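Local coordinates for protein tannase (Fusobacterium nucleatum subsp. nucleatum ATCC 25586, PDB 6YQ4) that probably acts as an ester hydrolase that breaks down gallotannins, detoxifying them for the bacterium, and carries a bound magnesium ion, at residues F10-Y15 and D150-G155; I16-K21 and A31-I36; M49-P54 and V143-L148. All coordinates share one frame; numbering follows the deposited sequence.

Overall arrangement
Near the N terminus, 10-15 leads directly into strand 16-21. Contact 2 closes first: it pairs the start of that strand with strand 26-36 at the open end of a hairpin. Strand 48-54 follows and lies next to 26-36 in the same mixed sheet. Contact 3 closes later, when helix 134-148 packs on strand 48-54. Contact 1 closes last and spans the longest loop, from 10-15 to the magnesium loop 150-155. Contacts 2 and 3 are in series, and both nest inside contact 1. Their centres lie about 13 Å and about 8 Å from that of contact 1. Together they join the N-terminal loop, the first three strands at one edge of the sheet and the end of a helix.

Contact 1 (F10-Y15 and D150-G155); sequences FNPDKY and DEVMPG. With MG (magnesium ion), chain E.
Pro12 and Met153 bring two irregular loops to 6.9 Å between their CA atoms, with no hydrogen bond across. Phe10 and Pro12 lie against Val152, Met153 and Pro154. The main contact is between Phe10 and Met153, both buried. Met153 CE sits over one face of the Phe10 ring, displaced toward the rim. It is 3.5 Å from Phe10 CD1 and 3.7 Å from the ring centroid, which makes a CH-pi contact. The bend at chi3 of Met153 (-43°) puts CE there. SD stands further off above the ring, 4.6 Å from the centroid of the Phe10 ring and 8° off its normal; the pair is also a Met-aromatic contact. Val152 CG1 lies at the ring edge, near the plane. Pro154 CD approaches the ring obliquely.

The loop 150-155 is the magnesium site, between helix 134-148 and strand 160-163. Asp150 binds the ion through both O and OD2. Met153 O and Gly155 O add two more ligands, the latter at 2.1 Å from the magnesium. Met153 thus gives its carbonyl to the metal and its side chain to the Phe10 ring. Asp150 OD2 also accepts from Ala157 N.

Nearer the surface, Pro12 CG meets Val152 CG2 at 3.8 Å, and the two side chains cross at about a right angle. Pro12 belongs to a type I turn from Asn11 to Lys14. An Asx turn overlaps it: Asp13 N donates to Asn11 OD1 over 3.0 Å. Tyr32 meets the Phe10 ring with the planes at about 50°.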
loop_
_atom_site.group_PDB
_atom_site.type_symbol
_atom_site.label_atom_id
_atom_site.label_comp_id
_atom_site.label_asym_id
_atom_site.label_seq_id
_atom_site.Cartn_x
_atom_site.Cartn_y
_atom_site.Cartn_z
ATOM N N PHE A 10 -17.322 -4.016 22.788
ATOM C CA PHE A 10 -16.063 -3.602 23.382
ATOM C C PHE A 10 -16.249 -3.345 24.870
ATOM O O PHE A 10 -17.168 -2.629 25.284
ATOM C CB PHE A 10 -15.578 -2.345 22.664
ATOM C CG PHE A 10 -14.422 -1.666 23.313
ATOM C CD1 PHE A 10 -13.129 -2.089 23.066
ATOM C CD2 PHE A 10 -14.625 -0.572 24.140
ATOM C CE1 PHE A 10 -12.051 -1.445 23.652
ATOM C CE2 PHE A 10 -13.563 0.073 24.726
ATOM C CZ PHE A 10 -12.268 -0.363 24.483
ATOM N N ASN A 11 -15.361 -3.918 25.670
ATOM C CA ASN A 11 -15.437 -3.788 27.114
ATOM C C ASN A 11 -14.401 -2.785 27.597
ATOM O O ASN A 11 -13.212 -3.123 27.679
ATOM C CB ASN A 11 -15.219 -5.150 27.774
ATOM C CG ASN A 11 -15.710 -5.177 29.183
ATOM O OD1 ASN A 11 -15.542 -4.209 29.923
ATOM N ND2 ASN A 11 -16.348 -6.274 29.566
ATOM N N PRO A 12 -14.788 -1.552 27.935
ATOM C CA PRO A 12 -13.802 -0.560 28.395
ATOM C C PRO A 12 -13.154 -0.914 29.723
ATOM O O PRO A 12 -12.239 -0.199 30.155
ATOM C CB PRO A 12 -14.631 0.739 28.522
ATOM C CG PRO A 12 -15.903 0.482 27.773
ATOM C CD PRO A 12 -16.150 -0.999 27.886
ATOM N N ASP A 13 -13.598 -1.984 30.382
ATOM C CA ASP A 13 -13.049 -2.388 31.666
ATOM C C ASP A 13 -11.968 -3.457 31.558
ATOM O O ASP A 13 -11.257 -3.679 32.541
ATOM C CB ASP A 13 -14.170 -2.893 32.584
ATOM C CG ASP A 13 -15.073 -1.773 33.066
ATOM O OD1 ASP A 13 -16.163 -2.067 33.622
ATOM O OD2 ASP A 13 -14.681 -0.596 32.888
ATOM N N LYS A 14 -11.819 -4.116 30.403
ATOM C CA LYS A 14 -10.861 -5.219 30.241
ATOM C C LYS A 14 -9.622 -4.689 29.524
ATOM O O LYS A 14 -9.482 -4.814 28.311
ATOM C CB LYS A 14 -11.484 -6.393 29.486
ATOM C CG LYS A 14 -10.495 -7.527 29.138
ATOM C CD LYS A 14 -9.722 -8.032 30.369
ATOM C CE LYS A 14 -8.237 -8.250 30.068
ATOM N NZ LYS A 14 -7.411 -8.244 31.315
ATOM N N TYR A 15 -8.699 -4.122 30.294
ATOM C CA TYR A 15 -7.494 -3.521 29.742
ATOM C C TYR A 15 -6.318 -3.799 30.664
ATOM O O TYR A 15 -6.493 -4.148 31.833
ATOM C CB TYR A 15 -7.646 -2.003 29.580
ATOM C CG TYR A 15 -7.827 -1.283 30.910
ATOM C CD1 TYR A 15 -6.730 -0.797 31.628
ATOM C CD2 TYR A 15 -9.094 -1.089 31.447
ATOM C CE1 TYR A 15 -6.900 -0.130 32.829
ATOM C CE2 TYR A 15 -9.267 -0.439 32.653
ATOM C CZ TYR A 15 -8.170 0.037 33.337
ATOM O OH TYR A 15 -8.359 0.689 34.538
ATOM N N ASP A 150 -18.552 2.444 18.500
ATOM C CA ASP A 150 -18.163 3.848 18.608
ATOM C C ASP A 150 -18.737 4.485 19.867
ATOM O O ASP A 150 -18.036 5.221 20.573
ATOM C CB ASP A 150 -18.607 4.614 17.358
ATOM C CG ASP A 150 -17.967 5.996 17.252
ATOM O OD1 ASP A 150 -18.449 6.814 16.433
ATOM O OD2 ASP A 150 -16.988 6.261 17.983
ATOM N N GLU A 151 -20.000 4.187 20.183
ATOM C CA GLU A 151 -20.669 4.914 21.255
ATOM C C GLU A 151 -20.087 4.570 22.613
ATOM O O GLU A 151 -20.141 5.388 23.534
ATOM C CB GLU A 151 -22.168 4.640 21.225
ATOM C CG GLU A 151 -22.836 5.239 19.983
ATOM C CD GLU A 151 -24.330 4.956 19.907
ATOM O OE1 GLU A 151 -24.849 4.209 20.773
ATOM O OE2 GLU A 151 -24.987 5.491 18.985
ATOM N N VAL A 152 -19.499 3.390 22.756
ATOM C CA VAL A 152 -18.931 3.012 24.037
ATOM C C VAL A 152 -17.406 3.129 24.057
ATOM O O VAL A 152 -16.816 3.205 25.146
ATOM C CB VAL A 152 -19.400 1.589 24.415
ATOM C CG1 VAL A 152 -18.819 0.545 23.458
ATOM C CG2 VAL A 152 -19.074 1.285 25.865
ATOM N N MET A 153 -16.757 3.183 22.900
ATOM C CA MET A 153 -15.300 3.276 22.836
ATOM C C MET A 153 -14.859 4.727 22.700
ATOM O O MET A 153 -15.457 5.487 21.928
ATOM C CB MET A 153 -14.749 2.466 21.658
ATOM C CG MET A 153 -13.218 2.510 21.491
ATOM S SD MET A 153 -12.583 1.501 20.113
ATOM C CE MET A 153 -13.590 0.038 20.348
ATOM N N PRO A 154 -13.840 5.147 23.449
ATOM C CA PRO A 154 -13.325 6.510 23.281
ATOM C C PRO A 154 -12.868 6.760 21.852
ATOM O O PRO A 154 -12.480 5.843 21.119
ATOM C CB PRO A 154 -12.154 6.572 24.274
ATOM C CG PRO A 154 -12.523 5.594 25.346
ATOM C CD PRO A 154 -13.267 4.476 24.633
ATOM N N GLY A 155 -12.937 8.016 21.453
ATOM C CA GLY A 155 -12.581 8.404 20.098
ATOM C C GLY A 155 -13.793 8.563 19.205
ATOM O O GLY A 155 -14.948 8.457 19.623
HETATM MG MG MG E . -16.124 6.812 20.185
#

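Contact 2 (I16-K21 and A31-I36); sequences ISKEIK and AYENII
Ile16 and Ala31 form an antiparallel hydrogen-bonded pair, the one bridge between the two segments, with CA atoms 5.2 Å apart. Ile16 N donates to Ala31 O over 3.0 Å, and Ala31 N donates to Ile16 O over 2.9 Å. Beyond this pair the segments separate. The short strand axes make an angle of 106° and approach to 6.6 Å. This is the open end of a beta hairpin: 16-21 pairs back along 26-31, while 31-36 runs on past its end.

Ile16 and Ala31 turn their side chains to the same face of the sheet, and Lys18 and Glu33 meet there. Lys18 is extended beyond CG and meets Glu33 tip to tip. Lys18 NZ forms a short salt bridge of 2.6 Å to Glu33 OE2, on the syn lone pair of that oxygen. The Glu33 chain is bent at chi2 (145°), which turns CD out of a straight course. Ala31 CB packs against the aliphatic part of the lysine, 3.8 Å from Lys18 CD. Ile16 CD1 comes to 3.7 Å from the other carboxylate oxygen, Glu33 OE1. The ammonium is on OE2, while the methyl makes a van der Waals contact with OE1. The nearby ammonium would be expected to keep Glu33 ionised.

Further along the hairpin, Lys18 and Ile20 pair through their backbones with Tyr29 and Ile27. Strand 16-21 is outermost in the mixed sheet within the chain. On its other side strand 26-36 borders strand 48-54, with Tyr32 and Ile35 bonded to Ile51 and Met49.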
loop_
_atom_site.group_PDB
_atom_site.type_symbol
_atom_site.label_atom_id
_atom_site.label_comp_id
_atom_site.label_asym_id
_atom_site.label_seq_id
_atom_site.Cartn_x
_atom_site.Cartn_y
_atom_site.Cartn_z
ATOM N N ILE A 16 -5.111 -3.604 30.137
ATOM C CA ILE A 16 -3.899 -3.554 30.945
ATOM C C ILE A 16 -3.326 -2.147 30.855
ATOM O O ILE A 16 -3.295 -1.546 29.775
ATOM C CB ILE A 16 -2.853 -4.599 30.505
ATOM C CG1 ILE A 16 -3.435 -6.015 30.561
ATOM C CG2 ILE A 16 -1.604 -4.518 31.388
ATOM C CD1 ILE A 16 -2.557 -7.049 29.845
ATOM N N SER A 17 -2.877 -1.620 31.994
ATOM C CA SER A 17 -2.196 -0.331 32.032
ATOM C C SER A 17 -0.748 -0.522 31.609
ATOM O O SER A 17 -0.004 -1.276 32.249
ATOM C CB SER A 17 -2.255 0.269 33.431
ATOM O OG SER A 17 -3.560 0.702 33.742
ATOM N N LYS A 18 -0.345 0.160 30.539
ATOM C CA LYS A 18 1.016 0.090 30.036
ATOM C C LYS A 18 1.571 1.506 29.918
ATOM O O LYS A 18 0.876 2.495 30.181
ATOM C CB LYS A 18 1.071 -0.665 28.696
ATOM C CG LYS A 18 0.662 -2.133 28.823
ATOM C CD LYS A 18 0.673 -2.882 27.504
ATOM C CE LYS A 18 0.573 -4.397 27.772
ATOM N NZ LYS A 18 1.248 -5.252 26.727
ATOM N N GLU A 19 2.850 1.598 29.552
ATOM C CA GLU A 19 3.517 2.887 29.423
ATOM C C GLU A 19 4.768 2.710 28.581
ATOM O O GLU A 19 5.246 1.593 28.362
ATOM C CB GLU A 19 3.880 3.489 30.786
ATOM C CG GLU A 19 4.765 2.588 31.637
ATOM C CD GLU A 19 5.203 3.251 32.928
ATOM O OE1 GLU A 19 4.789 4.402 33.173
ATOM O OE2 GLU A 19 5.969 2.628 33.692
ATOM N N ILE A 20 5.284 3.837 28.097
ATOM C CA ILE A 20 6.528 3.856 27.341
ATOM C C ILE A 20 7.065 5.275 27.401
ATOM O O ILE A 20 6.299 6.243 27.425
ATOM C CB ILE A 20 6.319 3.366 25.883
ATOM C CG1 ILE A 20 7.655 3.276 25.146
ATOM C CG2 ILE A 20 5.356 4.273 25.124
ATOM C CD1 ILE A 20 7.514 2.872 23.723
ATOM N N LYS A 21 8.387 5.394 27.459
ATOM C CA LYS A 21 9.087 6.670 27.474
ATOM C C LYS A 21 9.843 6.795 26.161
ATOM O O LYS A 21 10.613 5.902 25.802
ATOM C CB LYS A 21 10.046 6.763 28.668
ATOM C CG LYS A 21 9.476 6.277 30.014
ATOM C CD LYS A 21 9.635 4.752 30.230
ATOM C CE LYS A 21 8.465 4.156 31.034
ATOM N NZ LYS A 21 8.347 2.663 30.897
ATOM N N ALA A 31 -4.278 -0.674 27.227
ATOM C CA ALA A 31 -4.160 -1.612 26.121
ATOM C C ALA A 31 -5.303 -2.614 26.168
ATOM O O ALA A 31 -5.518 -3.260 27.199
ATOM C CB ALA A 31 -2.817 -2.347 26.176
ATOM N N TYR A 32 -6.026 -2.738 25.051
ATOM C CA TYR A 32 -7.064 -3.755 24.852
ATOM C C TYR A 32 -6.564 -4.710 23.765
ATOM O O TYR A 32 -6.774 -4.495 22.575
ATOM C CB TYR A 32 -8.377 -3.113 24.477
ATOM C CG TYR A 32 -8.813 -2.034 25.437
ATOM C CD1 TYR A 32 -9.812 -2.281 26.385
ATOM C CD2 TYR A 32 -8.236 -0.760 25.399
ATOM C CE1 TYR A 32 -10.229 -1.284 27.270
ATOM C CE2 TYR A 32 -8.640 0.237 26.300
ATOM C CZ TYR A 32 -9.638 -0.032 27.220
ATOM O OH TYR A 32 -10.040 0.956 28.097
ATOM N N GLU A 33 -5.901 -5.779 24.177
ATOM C CA GLU A 33 -5.090 -6.540 23.245
ATOM C C GLU A 33 -5.837 -7.747 22.693
ATOM O O GLU A 33 -6.602 -8.404 23.405
ATOM C CB GLU A 33 -3.781 -6.961 23.906
ATOM C CG GLU A 33 -2.772 -5.826 23.957
ATOM C CD GLU A 33 -1.918 -5.834 25.215
ATOM O OE1 GLU A 33 -2.381 -6.348 26.266
ATOM O OE2 GLU A 33 -0.786 -5.304 25.150
ATOM N N ASN A 34 -5.625 -7.987 21.400
ATOM C CA ASN A 34 -6.048 -9.179 20.660
ATOM C C ASN A 34 -7.540 -9.464 20.813
ATOM O O ASN A 34 -7.963 -10.543 21.212
ATOM C CB ASN A 34 -5.182 -10.381 21.042
ATOM C CG ASN A 34 -3.694 -10.058 20.951
ATOM O OD1 ASN A 34 -3.030 -9.807 21.962
ATOM N ND2 ASN A 34 -3.181 -9.982 19.717
ATOM N N ILE A 35 -8.321 -8.465 20.426
ATOM C CA ILE A 35 -9.772 -8.563 20.318
ATOM C C ILE A 35 -10.134 -9.234 18.995
ATOM O O ILE A 35 -9.751 -8.759 17.921
ATOM C CB ILE A 35 -10.404 -7.170 20.399
ATOM C CG1 ILE A 35 -10.217 -6.573 21.797
ATOM C CG2 ILE A 35 -11.859 -7.236 19.955
ATOM C CD1 ILE A 35 -9.941 -5.105 21.791
ATOM N N ILE A 36 -10.877 -10.334 19.064
ATOM C CA ILE A 36 -11.455 -10.895 17.847
ATOM C C ILE A 36 -12.540 -9.939 17.361
ATOM O O ILE A 36 -13.529 -9.704 18.060
ATOM C CB ILE A 36 -12.013 -12.304 18.099
ATOM C CG1 ILE A 36 -10.994 -13.171 18.858
ATOM C CG2 ILE A 36 -12.386 -12.984 16.780
ATOM C CD1 ILE A 36 -9.757 -13.498 18.055
#

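Contact 3 (M49-P54 and V143-L148); sequences MNIYIP and VRYLYL
The Tyr145 ring receives two aliphatic tips from strand 48-54, Met49 CE and Ile51 CD1. Both come in obliquely, neither squarely over a face nor at the edge. Met49 CE is the closer, 3.6 Å from Tyr145 CD2. Ile51 CD1 is 4.2 Å from Tyr145 CE2. Both methyls lie on the same side of the ring plane, near CD2 and CE2.

Leu146, the next residue on the helix, adds one branch to the same group. Its CD2 lies 4.2 Å from Met49 CE and 4.2 Å from Ile51 CD1. Two strand residues, both directed at the helix, touch two consecutive helix residues. The CB of Leu146 does not point at the strand, but the end of its side chain comes nearer. In Met49, CG is anti to the backbone N (chi1 168°). The chain bends at its end, where chi3 of 51° sets CE against the ring.

The short axes of strand and helix approach to 11.4 Å, at 44° between their directions. Such a helix laid on a mixed sheet is part of the alpha/beta-hydrolase architecture expected for the BD-FAE family. Helix 134-148 lies between strands 110-114 and 160-163 in the chain. Leu146 and Met49 both also touch Ala112 on strand 110-114. The Tyr145 side chain continues to Ile35 on strand 26-36. Ile51 also touches Met153, whose carbonyl binds the magnesium ion.

All four residues are buried, and no hydrogen bond crosses between the segments. The contact rests on methyl groups and one aromatic ring alone. Between these two segments the attraction is dispersion and burial of apolar surface, without a directional polar bond.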
loop_
_atom_site.group_PDB
_atom_site.type_symbol
_atom_site.label_atom_id
_atom_site.label_comp_id
_atom_site.label_asym_id
_atom_site.label_seq_id
_atom_site.Cartn_x
_atom_site.Cartn_y
_atom_site.Cartn_z
ATOM N N MET A 49 -7.408 -7.664 16.736
ATOM C CA MET A 49 -6.996 -6.266 16.705
ATOM C C MET A 49 -6.634 -5.759 18.099
ATOM O O MET A 49 -7.307 -6.078 19.082
ATOM C CB MET A 49 -8.106 -5.410 16.109
ATOM C CG MET A 49 -7.921 -3.931 16.267
ATOM S SD MET A 49 -9.205 -3.039 15.342
ATOM C CE MET A 49 -10.691 -3.848 15.945
ATOM N N ASN A 50 -5.576 -4.948 18.168
ATOM C CA ASN A 50 -5.143 -4.282 19.390
ATOM C C ASN A 50 -5.613 -2.837 19.370
ATOM O O ASN A 50 -5.398 -2.126 18.381
ATOM C CB ASN A 50 -3.622 -4.288 19.526
ATOM C CG ASN A 50 -3.059 -5.664 19.708
ATOM O OD1 ASN A 50 -3.720 -6.545 20.242
ATOM N ND2 ASN A 50 -1.821 -5.859 19.269
ATOM N N ILE A 51 -6.211 -2.395 20.471
ATOM C CA ILE A 51 -6.689 -1.025 20.615
ATOM C C ILE A 51 -5.965 -0.380 21.790
ATOM O O ILE A 51 -5.960 -0.928 22.897
ATOM C CB ILE A 51 -8.209 -0.978 20.816
ATOM C CG1 ILE A 51 -8.922 -1.486 19.565
ATOM C CG2 ILE A 51 -8.649 0.433 21.175
ATOM C CD1 ILE A 51 -10.432 -1.430 19.699
ATOM N N TYR A 52 -5.349 0.771 21.543
ATOM C CA TYR A 52 -4.625 1.525 22.557
ATOM C C TYR A 52 -5.268 2.894 22.731
ATOM O O TYR A 52 -5.494 3.613 21.748
ATOM C CB TYR A 52 -3.164 1.677 22.167
ATOM C CG TYR A 52 -2.501 0.358 21.888
ATOM C CD1 TYR A 52 -2.203 -0.522 22.925
ATOM C CD2 TYR A 52 -2.190 -0.026 20.588
ATOM C CE1 TYR A 52 -1.592 -1.730 22.678
ATOM C CE2 TYR A 52 -1.579 -1.230 20.336
ATOM C CZ TYR A 52 -1.278 -2.075 21.385
ATOM O OH TYR A 52 -0.676 -3.277 21.129
ATOM N N ILE A 53 -5.567 3.253 23.973
ATOM C CA ILE A 53 -6.217 4.531 24.249
ATOM C C ILE A 53 -5.404 5.309 25.281
ATOM O O ILE A 53 -5.043 4.748 26.332
ATOM C CB ILE A 53 -7.654 4.313 24.734
ATOM C CG1 ILE A 53 -8.384 3.361 23.788
ATOM C CG2 ILE A 53 -8.386 5.659 24.909
ATOM C CD1 ILE A 53 -9.871 3.278 24.071
ATOM N N PRO A 54 -5.094 6.585 25.037
ATOM C CA PRO A 54 -4.360 7.366 26.043
ATOM C C PRO A 54 -5.073 7.395 27.393
ATOM O O PRO A 54 -6.305 7.422 27.479
ATOM C CB PRO A 54 -4.274 8.758 25.416
ATOM C CG PRO A 54 -4.330 8.498 23.937
ATOM C CD PRO A 54 -5.291 7.342 23.786
ATOM N N VAL A 143 -12.815 -2.245 10.751
ATOM C CA VAL A 143 -13.484 -0.942 10.723
ATOM C C VAL A 143 -14.924 -1.074 11.187
ATOM O O VAL A 143 -15.412 -0.279 12.003
ATOM C CB VAL A 143 -13.412 -0.320 9.313
ATOM C CG1 VAL A 143 -14.266 0.964 9.237
ATOM C CG2 VAL A 143 -12.003 0.014 8.963
ATOM N N ARG A 144 -15.630 -2.076 10.676
ATOM C CA ARG A 144 -17.024 -2.248 11.059
ATOM C C ARG A 144 -17.149 -2.456 12.563
ATOM O O ARG A 144 -18.055 -1.907 13.201
ATOM C CB ARG A 144 -17.626 -3.411 10.269
ATOM C CG ARG A 144 -17.607 -3.139 8.779
ATOM C CD ARG A 144 -18.261 -4.226 7.968
ATOM N NE ARG A 144 -18.560 -3.782 6.610
ATOM C CZ ARG A 144 -19.778 -3.485 6.173
ATOM N NH1 ARG A 144 -20.828 -3.581 6.977
ATOM N NH2 ARG A 144 -19.948 -3.108 4.921
ATOM N N TYR A 145 -16.221 -3.221 13.146
ATOM C CA TYR A 145 -16.134 -3.357 14.597
ATOM C C TYR A 145 -15.965 -2.004 15.275
ATOM O O TYR A 145 -16.608 -1.728 16.295
ATOM C CB TYR A 145 -14.967 -4.282 14.957
ATOM C CG TYR A 145 -14.748 -4.469 16.439
ATOM C CD1 TYR A 145 -15.268 -5.585 17.102
ATOM C CD2 TYR A 145 -14.012 -3.542 17.174
ATOM C CE1 TYR A 145 -15.081 -5.758 18.446
ATOM C CE2 TYR A 145 -13.815 -3.711 18.523
ATOM C CZ TYR A 145 -14.349 -4.823 19.158
ATOM O OH TYR A 145 -14.159 -4.983 20.510
ATOM N N LEU A 146 -15.085 -1.155 14.739
ATOM C CA LEU A 146 -14.908 0.185 15.299
ATOM C C LEU A 146 -16.203 0.982 15.287
ATOM O O LEU A 146 -16.525 1.647 16.278
ATOM C CB LEU A 146 -13.829 0.938 14.539
ATOM C CG LEU A 146 -12.433 0.332 14.649
ATOM C CD1 LEU A 146 -11.420 1.279 14.014
ATOM C CD2 LEU A 146 -12.099 0.063 16.087
ATOM N N TYR A 147 -16.959 0.935 14.179
ATOM C CA TYR A 147 -18.218 1.689 14.110
ATOM C C TYR A 147 -19.254 1.134 15.077
ATOM O O TYR A 147 -19.927 1.899 15.778
ATOM C CB TYR A 147 -18.778 1.681 12.681
ATOM C CG TYR A 147 -18.168 2.751 11.801
ATOM C CD1 TYR A 147 -18.434 4.105 12.025
ATOM C CD2 TYR A 147 -17.304 2.417 10.764
ATOM C CE1 TYR A 147 -17.865 5.094 11.225
ATOM C CE2 TYR A 147 -16.733 3.397 9.953
ATOM C CZ TYR A 147 -17.013 4.732 10.188
ATOM O OH TYR A 147 -16.434 5.686 9.383
ATOM N N LEU A 148 -19.393 -0.198 15.128
ATOM C CA LEU A 148 -20.355 -0.830 16.027
ATOM C C LEU A 148 -20.135 -0.428 17.478
ATOM O O LEU A 148 -21.100 -0.310 18.244
ATOM C CB LEU A 148 -20.276 -2.349 15.878
ATOM C CG LEU A 148 -21.349 -3.132 16.647
ATOM C CD1 LEU A 148 -22.227 -3.964 15.735
ATOM C CD2 LEU A 148 -20.698 -4.025 17.678
#